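Local coordinates for uncharacterized protein (Pyrococcus furiosus, PDB 3WL4), which is probably a metal-dependent deacetylase of the GlcNAc-PI de-N-acetylase family, removing the acetyl group from an N-acetylglucosamine-type sugar, at residues P139-P144 with I187-T192; I37-D42 with P149-T154; E93-L98 with L209-A214. One frame throughout, in Å; residues are numbered along the deposited sequence.

Overall arrangement
Contact 2 forms part of the metal site itself, where two histidines bind a cadmium ion that also carries tris(hydroxyethyl)aminomethane. Contact 1 lies beside it, the two centres about 11 Å apart, and joins it from the outermost strand of this chain's parallel sheet: Tyr-190 OH lies 2.7 Å from Ile-37 O, a probable hydrogen bond, and both contacts touch the bound ligand and the second subunit. Contact 3 pairs two helices farther out, its centre about 18 Å from that of contact 2 and about 22 Å from that of contact 1, and touches neither. Along the chain contact 1 is nested within the loop closed by contact 3, whereas contact 2 crosses both.

Contact 1. Residues P139-P144 with I187-T192; sequences PDPWLP and IALYYT. With TAM (tris(hydroxyethyl)aminomethane), chain K.
Asp-140 and Thr-192 meet just beyond the ends of two neighbouring strands, and the aspartate makes contacts along its whole side chain. Its CB packs against Leu-189, the Asp-140 CB to Leu-189 CB distance being 3.9 Å, and also approaches the carbonyl oxygens of Tyr-190 and Tyr-191. CG stands anti to the backbone N (chi1 180°), which directs the carboxylate to the threonine. There OG1 of Thr-192 donates to OD2 of Asp-140 at 2.7 Å, and OD2 receives it on its anti lone pair, the one away from OD1. OD1 turns back to its own loop and accepts from the backbone N of Trp-142 at 2.9 Å; this donor sits above the carboxylate plane. The bond closes an Asx turn, superimposed on a type I beta turn from Asp-140 to Leu-143. With each oxygen held by a different donor, the carboxylate has its rotation fixed.

Strands 135-139 and 186-190 run parallel at one side of a five-stranded sheet of order 3-2-1-4-5, the Rossmann-like core expected of the GlcNAc-PI de-N-acetylase family. Their pairing is prolonged by the bond from Asp-140 N to Tyr-190 O, 2.8 Å long. Pro-139 lies alongside the Tyr-190 side chain, its N over one ring face toward the rim and its CD 4.0 Å from CZ of Tyr-190. CB of the same proline touches the edge of the Tyr-191 ring, whose hydroxyl is hydrogen-bonded to Asp-43. A water bridges the two segments, donating to Asp-140 O and Tyr-191 O. Farther along the loop, Leu-143 CD1 comes within 3.5 Å of Tyr-191 O, while Leu-189 CD1 meets the edge of the Trp-142 indole, 4.2 Å from CZ3 of Trp-142. Tyr-145 of the third subunit packs edge-to-face with that indole.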
loop_
_atom_site.group_PDB
_atom_site.type_symbol
_atom_site.label_atom_id
_atom_site.label_comp_id
_atom_site.label_asym_id
_atom_site.label_seq_id
_atom_site.Cartn_x
_atom_site.Cartn_y
_atom_site.Cartn_z
ATOM N N PRO A 139 -14.740 16.016 -12.862
ATOM C CA PRO A 139 -14.466 15.440 -14.217
ATOM C C PRO A 139 -15.130 14.086 -14.428
ATOM O O PRO A 139 -15.319 13.321 -13.444
ATOM C CB PRO A 139 -12.934 15.198 -14.253
ATOM C CG PRO A 139 -12.396 16.258 -13.153
ATOM C CD PRO A 139 -13.533 16.206 -12.047
ATOM N N ASP A 140 -15.535 13.849 -15.681
ATOM C CA ASP A 140 -16.076 12.552 -16.033
ATOM C C ASP A 140 -14.896 11.526 -16.104
ATOM O O ASP A 140 -14.016 11.615 -16.979
ATOM C CB ASP A 140 -16.681 12.694 -17.418
ATOM C CG ASP A 140 -17.297 11.456 -17.975
ATOM O OD1 ASP A 140 -17.046 10.329 -17.450
ATOM O OD2 ASP A 140 -18.085 11.527 -18.992
ATOM N N PRO A 141 -14.852 10.565 -15.181
ATOM C CA PRO A 141 -13.675 9.644 -15.203
ATOM C C PRO A 141 -13.696 8.663 -16.334
ATOM O O PRO A 141 -12.656 8.005 -16.529
ATOM C CB PRO A 141 -13.860 8.902 -13.804
ATOM C CG PRO A 141 -15.416 8.833 -13.628
ATOM C CD PRO A 141 -15.875 10.286 -14.119
ATOM N N TRP A 142 -14.752 8.618 -17.052
ATOM C CA TRP A 142 -14.835 7.738 -18.239
ATOM C C TRP A 142 -14.553 8.470 -19.552
ATOM O O TRP A 142 -14.679 7.840 -20.637
ATOM C CB TRP A 142 -16.213 7.119 -18.378
ATOM C CG TRP A 142 -16.555 6.243 -17.122
ATOM C CD1 TRP A 142 -16.059 5.012 -16.862
ATOM C CD2 TRP A 142 -17.398 6.646 -16.041
ATOM N NE1 TRP A 142 -16.589 4.550 -15.627
ATOM C CE2 TRP A 142 -17.384 5.550 -15.109
ATOM C CE3 TRP A 142 -18.164 7.783 -15.774
ATOM C CZ2 TRP A 142 -18.144 5.560 -13.926
ATOM C CZ3 TRP A 142 -18.915 7.819 -14.553
ATOM C CH2 TRP A 142 -18.875 6.727 -13.665
ATOM N N LEU A 143 -13.927 9.653 -19.476
ATOM C CA LEU A 143 -13.541 10.344 -20.777
ATOM C C LEU A 143 -12.599 9.480 -21.560
ATOM O O LEU A 143 -11.559 9.037 -21.022
ATOM C CB LEU A 143 -12.822 11.606 -20.339
ATOM C CG LEU A 143 -12.343 12.449 -21.587
ATOM C CD1 LEU A 143 -13.624 13.015 -22.386
ATOM C CD2 LEU A 143 -11.495 13.628 -21.065
ATOM N N PRO A 144 -12.891 9.208 -22.852
ATOM C CA PRO A 144 -11.974 8.309 -23.568
ATOM C C PRO A 144 -10.573 8.929 -23.686
ATOM O O PRO A 144 -10.439 10.178 -23.895
ATOM C CB PRO A 144 -12.636 8.204 -24.991
ATOM C CG PRO A 144 -14.169 8.340 -24.651
ATOM C CD PRO A 144 -14.185 9.435 -23.537
ATOM N N ILE A 187 -25.247 15.478 -9.263
ATOM C CA ILE A 187 -23.798 15.500 -9.716
ATOM C C ILE A 187 -23.850 15.954 -11.207
ATOM O O ILE A 187 -24.758 15.565 -11.989
ATOM C CB ILE A 187 -23.245 14.093 -9.656
ATOM C CG1 ILE A 187 -23.034 13.768 -8.205
ATOM C CG2 ILE A 187 -21.890 14.064 -10.432
ATOM C CD1 ILE A 187 -22.779 12.156 -8.186
ATOM N N ALA A 188 -22.847 16.755 -11.573
ATOM C CA ALA A 188 -22.703 16.995 -13.016
ATOM C C ALA A 188 -21.215 16.802 -13.371
ATOM O O ALA A 188 -20.340 17.406 -12.711
ATOM C CB ALA A 188 -23.085 18.523 -13.290
ATOM N N LEU A 189 -20.999 16.033 -14.444
ATOM C CA LEU A 189 -19.564 15.686 -14.824
ATOM C C LEU A 189 -19.190 16.606 -15.949
ATOM O O LEU A 189 -19.883 16.637 -17.015
ATOM C CB LEU A 189 -19.496 14.243 -15.291
ATOM C CG LEU A 189 -20.005 13.287 -14.143
ATOM C CD1 LEU A 189 -19.887 11.859 -14.741
ATOM C CD2 LEU A 189 -19.102 13.418 -12.916
ATOM N N TYR A 190 -18.069 17.295 -15.769
ATOM C CA TYR A 190 -17.498 18.124 -16.898
ATOM C C TYR A 190 -16.353 17.385 -17.526
ATOM O O TYR A 190 -16.061 16.229 -17.153
ATOM C CB TYR A 190 -17.128 19.533 -16.415
ATOM C CG TYR A 190 -16.080 19.658 -15.358
ATOM C CD1 TYR A 190 -16.400 19.553 -13.956
ATOM C CD2 TYR A 190 -14.745 19.795 -15.751
ATOM C CE1 TYR A 190 -15.392 19.738 -13.047
ATOM C CE2 TYR A 190 -13.729 19.942 -14.816
ATOM C CZ TYR A 190 -14.042 19.906 -13.446
ATOM O OH TYR A 190 -13.037 20.096 -12.510
ATOM N N TYR A 191 -15.659 17.972 -18.523
ATOM C CA TYR A 191 -14.669 17.217 -19.263
ATOM C C TYR A 191 -15.217 15.931 -19.810
ATOM O O TYR A 191 -14.618 14.831 -19.592
ATOM C CB TYR A 191 -13.333 16.998 -18.494
ATOM C CG TYR A 191 -12.431 18.160 -18.120
ATOM C CD1 TYR A 191 -12.209 19.225 -19.011
ATOM C CD2 TYR A 191 -11.687 18.110 -16.934
ATOM C CE1 TYR A 191 -11.303 20.183 -18.736
ATOM C CE2 TYR A 191 -10.752 19.153 -16.615
ATOM C CZ TYR A 191 -10.590 20.167 -17.575
ATOM O OH TYR A 191 -9.617 21.051 -17.310
ATOM N N THR A 192 -16.368 16.039 -20.498
ATOM C CA THR A 192 -17.099 14.826 -20.915
ATOM C C THR A 192 -17.259 14.709 -22.394
ATOM O O THR A 192 -17.503 15.733 -23.106
ATOM C CB THR A 192 -18.460 14.764 -20.161
ATOM O OG1 THR A 192 -19.083 13.509 -20.527
ATOM C CG2 THR A 192 -19.418 15.908 -20.600
HETATM C C TAM K . -4.330 21.154 -16.974
HETATM C C1 TAM K . -3.085 20.335 -17.046
HETATM C C2 TAM K . -5.571 20.762 -17.664
HETATM C C3 TAM K . -4.052 22.537 -17.409
HETATM C C4 TAM K . -3.521 19.039 -17.564
HETATM C C5 TAM K . -5.756 19.308 -17.142
HETATM C C6 TAM K . -2.984 23.174 -16.682
HETATM N N TAM K . -4.694 21.082 -15.411
HETATM O O4 TAM K . -3.743 18.482 -16.137
HETATM O O5 TAM K . -6.980 19.307 -17.473
HETATM O O6 TAM K . -1.604 22.633 -16.535
HETATM O O HOH W 1 -12.890 13.980 -17.571
#

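Contact 2. Residues I37-D42 with P149-T154; sequences IEPHPD and PDHRRT. With CD (cadmium ion), chain C; TAM (tris(hydroxyethyl)aminomethane), chain K.
A metal site as in the GlcNAc-PI de-N-acetylase family is assembled here from His-40 and His-151, which bring ND1 and NE2, respectively, to one cadmium ion. The bonds from His-40 ND1 and from His-151 NE2 to cadmium are both 2.3 Å long. The two rings meet at their edges, planes 37° apart, without stacking. Tris(hydroxyethyl)aminomethane adds its N and O4 to the coordination sphere, and Asp-43 also binds the ion.

His-40 opens the His-Pro-Asp-Asp sequence that follows strand 33-38, while His-151 stands in the first turn of helix 149-164; metal ligands from these two places are a hallmark of the family, whose relatives commonly hold zinc. Asp-150, next to His-151, acts in the second shell. Its OD2 accepts from NE2 of His-40 at 2.8 Å through the anti lone pair, with ring and carboxylate planes 54° apart and the donor–acceptor line tilted somewhat from the ring plane. Gripping the imidazole at NE2 leaves ND1 facing the metal. The carboxylate is itself steadied by the backbone N atoms of Thr-112, at OD2, and Leu-114, at OD1.

Pro-39 packs on one face of the His-151 ring in a CH-pi contact: CG of Pro-39 lies 3.7 Å from the ring centroid. CG of this proline also approaches OG1 of Thr-154 at 3.6 Å. With OG1 beside its backbone N (chi1 -69°), Thr-154 donates to Asp-150 O one helical turn back at 2.7 Å, and its CG2, anti to the backbone N, packs 3.7 Å from CG2 of Ile-37.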
loop_
_atom_site.group_PDB
_atom_site.type_symbol
_atom_site.label_atom_id
_atom_site.label_comp_id
_atom_site.label_asym_id
_atom_site.label_seq_id
_atom_site.Cartn_x
_atom_site.Cartn_y
_atom_site.Cartn_z
ATOM N N ILE A 37 -15.162 20.373 -8.033
ATOM C CA ILE A 37 -13.975 19.583 -7.650
ATOM C C ILE A 37 -13.010 19.561 -8.871
ATOM O O ILE A 37 -13.427 19.115 -9.993
ATOM C CB ILE A 37 -14.376 18.166 -7.260
ATOM C CG1 ILE A 37 -15.338 18.308 -6.036
ATOM C CG2 ILE A 37 -13.088 17.442 -6.755
ATOM C CD1 ILE A 37 -15.759 16.927 -5.454
ATOM N N GLU A 38 -11.787 19.985 -8.645
ATOM C CA GLU A 38 -10.806 20.021 -9.737
ATOM C C GLU A 38 -9.597 19.221 -9.333
ATOM O O GLU A 38 -9.096 19.317 -8.209
ATOM C CB GLU A 38 -10.293 21.441 -10.070
ATOM C CG GLU A 38 -9.898 22.318 -8.837
ATOM C CD GLU A 38 -9.522 23.748 -9.245
ATOM O OE1 GLU A 38 -9.649 24.086 -10.390
ATOM O OE2 GLU A 38 -8.951 24.440 -8.359
ATOM N N PRO A 39 -9.009 18.481 -10.291
ATOM C CA PRO A 39 -7.756 17.741 -9.967
ATOM C C PRO A 39 -6.580 18.627 -9.668
ATOM O O PRO A 39 -5.839 18.385 -8.723
ATOM C CB PRO A 39 -7.509 16.914 -11.264
ATOM C CG PRO A 39 -8.924 16.701 -11.897
ATOM C CD PRO A 39 -9.683 18.079 -11.559
ATOM N N HIS A 40 -6.429 19.718 -10.521
ATOM C CA HIS A 40 -5.318 20.640 -10.326
ATOM C C HIS A 40 -5.876 22.091 -10.344
ATOM O O HIS A 40 -6.971 22.332 -10.826
ATOM C CB HIS A 40 -4.424 20.511 -11.617
ATOM C CG HIS A 40 -3.933 19.111 -11.845
ATOM N ND1 HIS A 40 -4.300 18.416 -12.976
ATOM C CD2 HIS A 40 -3.116 18.305 -11.104
ATOM C CE1 HIS A 40 -3.802 17.199 -12.911
ATOM N NE2 HIS A 40 -3.021 17.123 -11.826
ATOM N N PRO A 41 -5.008 23.025 -9.898
ATOM C CA PRO A 41 -5.442 24.432 -9.990
ATOM C C PRO A 41 -5.537 24.758 -11.540
ATOM O O PRO A 41 -4.602 24.496 -12.304
ATOM C CB PRO A 41 -4.264 25.181 -9.402
ATOM C CG PRO A 41 -3.532 24.197 -8.485
ATOM C CD PRO A 41 -3.716 22.837 -9.228
ATOM N N ASP A 42 -6.686 25.233 -11.858
ATOM C CA ASP A 42 -7.070 25.707 -13.211
ATOM C C ASP A 42 -8.065 24.781 -13.864
ATOM O O ASP A 42 -8.742 25.191 -14.774
ATOM C CB ASP A 42 -5.988 26.066 -14.211
ATOM C CG ASP A 42 -5.220 24.857 -14.820
ATOM O OD1 ASP A 42 -5.781 23.721 -14.904
ATOM O OD2 ASP A 42 -4.033 25.049 -15.347
ATOM N N PRO A 149 -3.723 10.125 -14.342
ATOM C CA PRO A 149 -4.411 9.409 -13.178
ATOM C C PRO A 149 -5.054 10.403 -12.256
ATOM O O PRO A 149 -6.080 10.024 -11.614
ATOM C CB PRO A 149 -3.251 8.657 -12.527
ATOM C CG PRO A 149 -1.947 9.420 -12.971
ATOM C CD PRO A 149 -2.260 9.866 -14.407
ATOM N N ASP A 150 -4.466 11.641 -12.071
ATOM C CA ASP A 150 -5.150 12.496 -11.093
ATOM C C ASP A 150 -6.557 12.847 -11.598
ATOM O O ASP A 150 -7.463 13.154 -10.836
ATOM C CB ASP A 150 -4.394 13.873 -10.926
ATOM C CG ASP A 150 -3.043 13.766 -10.353
ATOM O OD1 ASP A 150 -2.682 12.748 -9.672
ATOM O OD2 ASP A 150 -2.272 14.777 -10.396
ATOM N N HIS A 151 -6.737 12.977 -12.936
ATOM C CA HIS A 151 -8.103 13.288 -13.442
ATOM C C HIS A 151 -9.036 12.115 -13.278
ATOM O O HIS A 151 -10.183 12.305 -12.818
ATOM C CB HIS A 151 -8.023 13.689 -14.965
ATOM C CG HIS A 151 -7.632 15.128 -15.147
ATOM N ND1 HIS A 151 -8.365 15.977 -15.948
ATOM C CD2 HIS A 151 -6.682 15.850 -14.514
ATOM C CE1 HIS A 151 -7.812 17.219 -15.850
ATOM N NE2 HIS A 151 -6.776 17.167 -15.031
ATOM N N ARG A 152 -8.610 10.900 -13.645
ATOM C CA ARG A 152 -9.519 9.782 -13.549
ATOM C C ARG A 152 -9.883 9.580 -12.029
ATOM O O ARG A 152 -11.097 9.388 -11.686
ATOM C CB ARG A 152 -8.821 8.469 -13.999
ATOM C CG ARG A 152 -8.505 8.489 -15.519
ATOM C CD ARG A 152 -7.955 7.133 -15.959
ATOM N NE ARG A 152 -6.655 6.816 -15.346
ATOM C CZ ARG A 152 -5.513 6.774 -15.946
ATOM N NH1 ARG A 152 -5.334 7.172 -17.239
ATOM N NH2 ARG A 152 -4.420 6.395 -15.263
ATOM N N ARG A 153 -8.852 9.642 -11.200
ATOM C CA ARG A 153 -9.132 9.391 -9.739
ATOM C C ARG A 153 -10.050 10.454 -9.156
ATOM O O ARG A 153 -10.919 10.178 -8.355
ATOM C CB ARG A 153 -7.857 9.318 -8.993
ATOM C CG ARG A 153 -7.107 7.977 -9.385
ATOM C CD ARG A 153 -5.718 7.963 -8.782
ATOM N NE ARG A 153 -5.150 6.644 -9.118
ATOM C CZ ARG A 153 -4.158 6.149 -8.409
ATOM N NH1 ARG A 153 -3.475 6.806 -7.449
ATOM N NH2 ARG A 153 -3.802 4.852 -8.716
ATOM N N THR A 154 -9.887 11.737 -9.573
ATOM C CA THR A 154 -10.763 12.740 -9.027
ATOM C C THR A 154 -12.196 12.439 -9.368
ATOM O O THR A 154 -13.138 12.607 -8.540
ATOM C CB THR A 154 -10.355 14.139 -9.633
ATOM O OG1 THR A 154 -9.075 14.499 -9.109
ATOM C CG2 THR A 154 -11.285 15.283 -9.131
HETATM CD CD CD C . -5.668 19.147 -14.732
HETATM C C TAM K . -4.330 21.154 -16.974
HETATM C C1 TAM K . -3.085 20.335 -17.046
HETATM C C2 TAM K . -5.571 20.762 -17.664
HETATM C C3 TAM K . -4.052 22.537 -17.409
HETATM C C4 TAM K . -3.521 19.039 -17.564
HETATM C C5 TAM K . -5.756 19.308 -17.142
HETATM C C6 TAM K . -2.984 23.174 -16.682
HETATM N N TAM K . -4.694 21.082 -15.411
HETATM O O4 TAM K . -3.743 18.482 -16.137
HETATM O O5 TAM K . -6.980 19.307 -17.473
HETATM O O6 TAM K . -1.604 22.633 -16.535
#

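Contact 3. Residues E93-L98 with L209-A214; sequences EESAKL and LKAIRA. With HE2 (hexan-1-ol), chain O.
Ser-95 hydrogen-bonds directly to the backbone of a neighbouring helix: its OG donates to Ala-211 O at 2.8 Å, although that carbonyl belongs to a helical segment. The hydroxyl comes in from above the carbonyl plane, 42° off it, rather than in line with a lone pair of the oxygen. With OG opposite the backbone N (chi1 180°), the serine reaches across the interface; a weak bond links the same OG to His-215. Small residues let the nearly antiparallel segments (165°) come to 8.5 Å between axes, with Ser-95 and Ala-211 having CA atoms 4.6 Å apart. Ala-214 CB faces the flat end of Glu-94, 3.8 Å from CD of Glu-94, whose OE2 forms a salt bridge with Arg-216. Replacing Glu-94 with an alanine would probably leave Arg-216 without this charged partner and uncover the methyl of Ala-214. One turn on from Glu-94, Leu-98 CD1 lies 3.9 Å from Ala-211 CA, and the leucine side chain crosses that of Lys-210 at about a right angle. The pair thus joins helix 81-99 to helix 205-213, with Ser-95 and Ile-212 both resting on helix 43-57 and Leu-209 and Ile-212 continuing the packing onto helix 221-240.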
loop_
_atom_site.group_PDB
_atom_site.type_symbol
_atom_site.label_atom_id
_atom_site.label_comp_id
_atom_site.label_asym_id
_atom_site.label_seq_id
_atom_site.Cartn_x
_atom_site.Cartn_y
_atom_site.Cartn_z
ATOM N N GLU A 93 -6.398 31.820 -6.734
ATOM C CA GLU A 93 -7.213 32.869 -6.005
ATOM C C GLU A 93 -7.582 34.011 -6.973
ATOM O O GLU A 93 -8.737 34.481 -6.892
ATOM C CB GLU A 93 -6.394 33.434 -4.840
ATOM C CG GLU A 93 -6.371 32.296 -3.652
ATOM C CD GLU A 93 -5.291 32.602 -2.603
ATOM O OE1 GLU A 93 -4.403 33.525 -2.794
ATOM O OE2 GLU A 93 -5.350 31.880 -1.552
ATOM N N GLU A 94 -6.662 34.368 -7.848
ATOM C CA GLU A 94 -6.987 35.489 -8.817
ATOM C C GLU A 94 -8.037 34.979 -9.837
ATOM O O GLU A 94 -9.017 35.661 -10.168
ATOM C CB GLU A 94 -5.684 35.912 -9.456
ATOM C CG GLU A 94 -5.802 36.860 -10.747
ATOM C CD GLU A 94 -4.384 36.992 -11.613
ATOM O OE1 GLU A 94 -3.326 36.155 -11.519
ATOM O OE2 GLU A 94 -4.383 37.855 -12.541
ATOM N N SER A 95 -7.871 33.762 -10.391
ATOM C CA SER A 95 -8.865 33.219 -11.294
ATOM C C SER A 95 -10.236 33.098 -10.679
ATOM O O SER A 95 -11.287 33.433 -11.255
ATOM C CB SER A 95 -8.317 31.823 -11.713
ATOM O OG SER A 95 -9.194 31.164 -12.597
ATOM N N ALA A 96 -10.267 32.542 -9.459
ATOM C CA ALA A 96 -11.493 32.387 -8.774
ATOM C C ALA A 96 -12.201 33.721 -8.472
ATOM O O ALA A 96 -13.463 33.765 -8.627
ATOM C CB ALA A 96 -11.213 31.639 -7.393
ATOM N N LYS A 97 -11.441 34.748 -8.161
ATOM C CA LYS A 97 -12.114 36.061 -7.892
ATOM C C LYS A 97 -12.796 36.516 -9.219
ATOM O O LYS A 97 -13.953 37.022 -9.154
ATOM C CB LYS A 97 -11.042 37.019 -7.454
ATOM C CG LYS A 97 -11.556 38.434 -7.121
ATOM C CD LYS A 97 -10.284 39.177 -6.493
ATOM C CE LYS A 97 -10.424 40.807 -6.564
ATOM N NZ LYS A 97 -9.084 41.573 -6.473
ATOM N N LEU A 98 -12.134 36.320 -10.363
ATOM C CA LEU A 98 -12.816 36.671 -11.626
ATOM C C LEU A 98 -14.101 35.994 -11.869
ATOM O O LEU A 98 -15.052 36.499 -12.562
ATOM C CB LEU A 98 -11.928 36.454 -12.846
ATOM C CG LEU A 98 -10.597 37.178 -12.923
ATOM C CD1 LEU A 98 -9.590 36.751 -13.955
ATOM C CD2 LEU A 98 -11.000 38.742 -13.240
ATOM N N LEU A 209 -11.615 32.855 -20.850
ATOM C CA LEU A 209 -10.250 32.774 -21.204
ATOM C C LEU A 209 -9.348 33.643 -20.321
ATOM O O LEU A 209 -8.195 33.244 -20.073
ATOM C CB LEU A 209 -10.029 33.193 -22.727
ATOM C CG LEU A 209 -10.824 32.264 -23.646
ATOM C CD1 LEU A 209 -10.624 32.897 -25.098
ATOM C CD2 LEU A 209 -10.208 30.842 -23.717
ATOM N N LYS A 210 -9.857 34.810 -19.840
ATOM C CA LYS A 210 -9.056 35.592 -18.918
ATOM C C LYS A 210 -8.787 34.814 -17.557
ATOM O O LYS A 210 -7.641 34.902 -17.039
ATOM C CB LYS A 210 -9.814 36.916 -18.681
ATOM C CG LYS A 210 -9.023 37.802 -17.784
ATOM C CD LYS A 210 -9.828 39.185 -17.515
ATOM C CE LYS A 210 -8.816 40.027 -16.753
ATOM N NZ LYS A 210 -9.750 41.100 -16.357
ATOM N N ALA A 211 -9.868 34.162 -17.131
ATOM C CA ALA A 211 -9.732 33.387 -15.854
ATOM C C ALA A 211 -8.761 32.255 -16.039
ATOM O O ALA A 211 -8.075 31.872 -15.076
ATOM C CB ALA A 211 -11.162 32.865 -15.442
ATOM N N ILE A 212 -8.696 31.638 -17.229
ATOM C CA ILE A 212 -7.702 30.608 -17.496
ATOM C C ILE A 212 -6.291 31.168 -17.534
ATOM O O ILE A 212 -5.348 30.648 -16.924
ATOM C CB ILE A 212 -8.077 29.849 -18.785
ATOM C CG1 ILE A 212 -9.413 29.163 -18.529
ATOM C CG2 ILE A 212 -6.976 28.888 -19.145
ATOM C CD1 ILE A 212 -10.069 28.591 -19.869
ATOM N N ARG A 213 -6.113 32.342 -18.270
ATOM C CA ARG A 213 -4.787 32.863 -18.377
ATOM C C ARG A 213 -4.250 33.479 -17.095
ATOM O O ARG A 213 -3.006 33.610 -16.978
ATOM C CB ARG A 213 -4.821 33.986 -19.557
ATOM C CG ARG A 213 -4.903 33.378 -20.940
ATOM C CD ARG A 213 -3.886 34.181 -21.954
ATOM N NE ARG A 213 -2.496 33.857 -21.712
ATOM C CZ ARG A 213 -1.479 34.231 -22.471
ATOM N NH1 ARG A 213 -1.739 35.016 -23.603
ATOM N NH2 ARG A 213 -0.261 33.955 -22.150
ATOM N N ALA A 214 -5.178 33.680 -16.092
ATOM C CA ALA A 214 -4.680 34.072 -14.774
ATOM C C ALA A 214 -3.702 33.019 -14.134
ATOM O O ALA A 214 -2.819 33.345 -13.302
ATOM C CB ALA A 214 -5.830 34.278 -13.846
HETATM C CAA HE2 O . -10.086 34.547 -4.345
HETATM C CAC HE2 O . -10.688 33.136 -3.730
HETATM C CAE HE2 O . -10.189 33.010 -2.253
HETATM C CAG HE2 O . -9.970 31.566 -1.754
HETATM C CAF HE2 O . -9.650 31.603 -0.276
HETATM C CAD HE2 O . -9.706 30.188 0.209
HETATM O OAB HE2 O . -10.930 29.812 0.777
#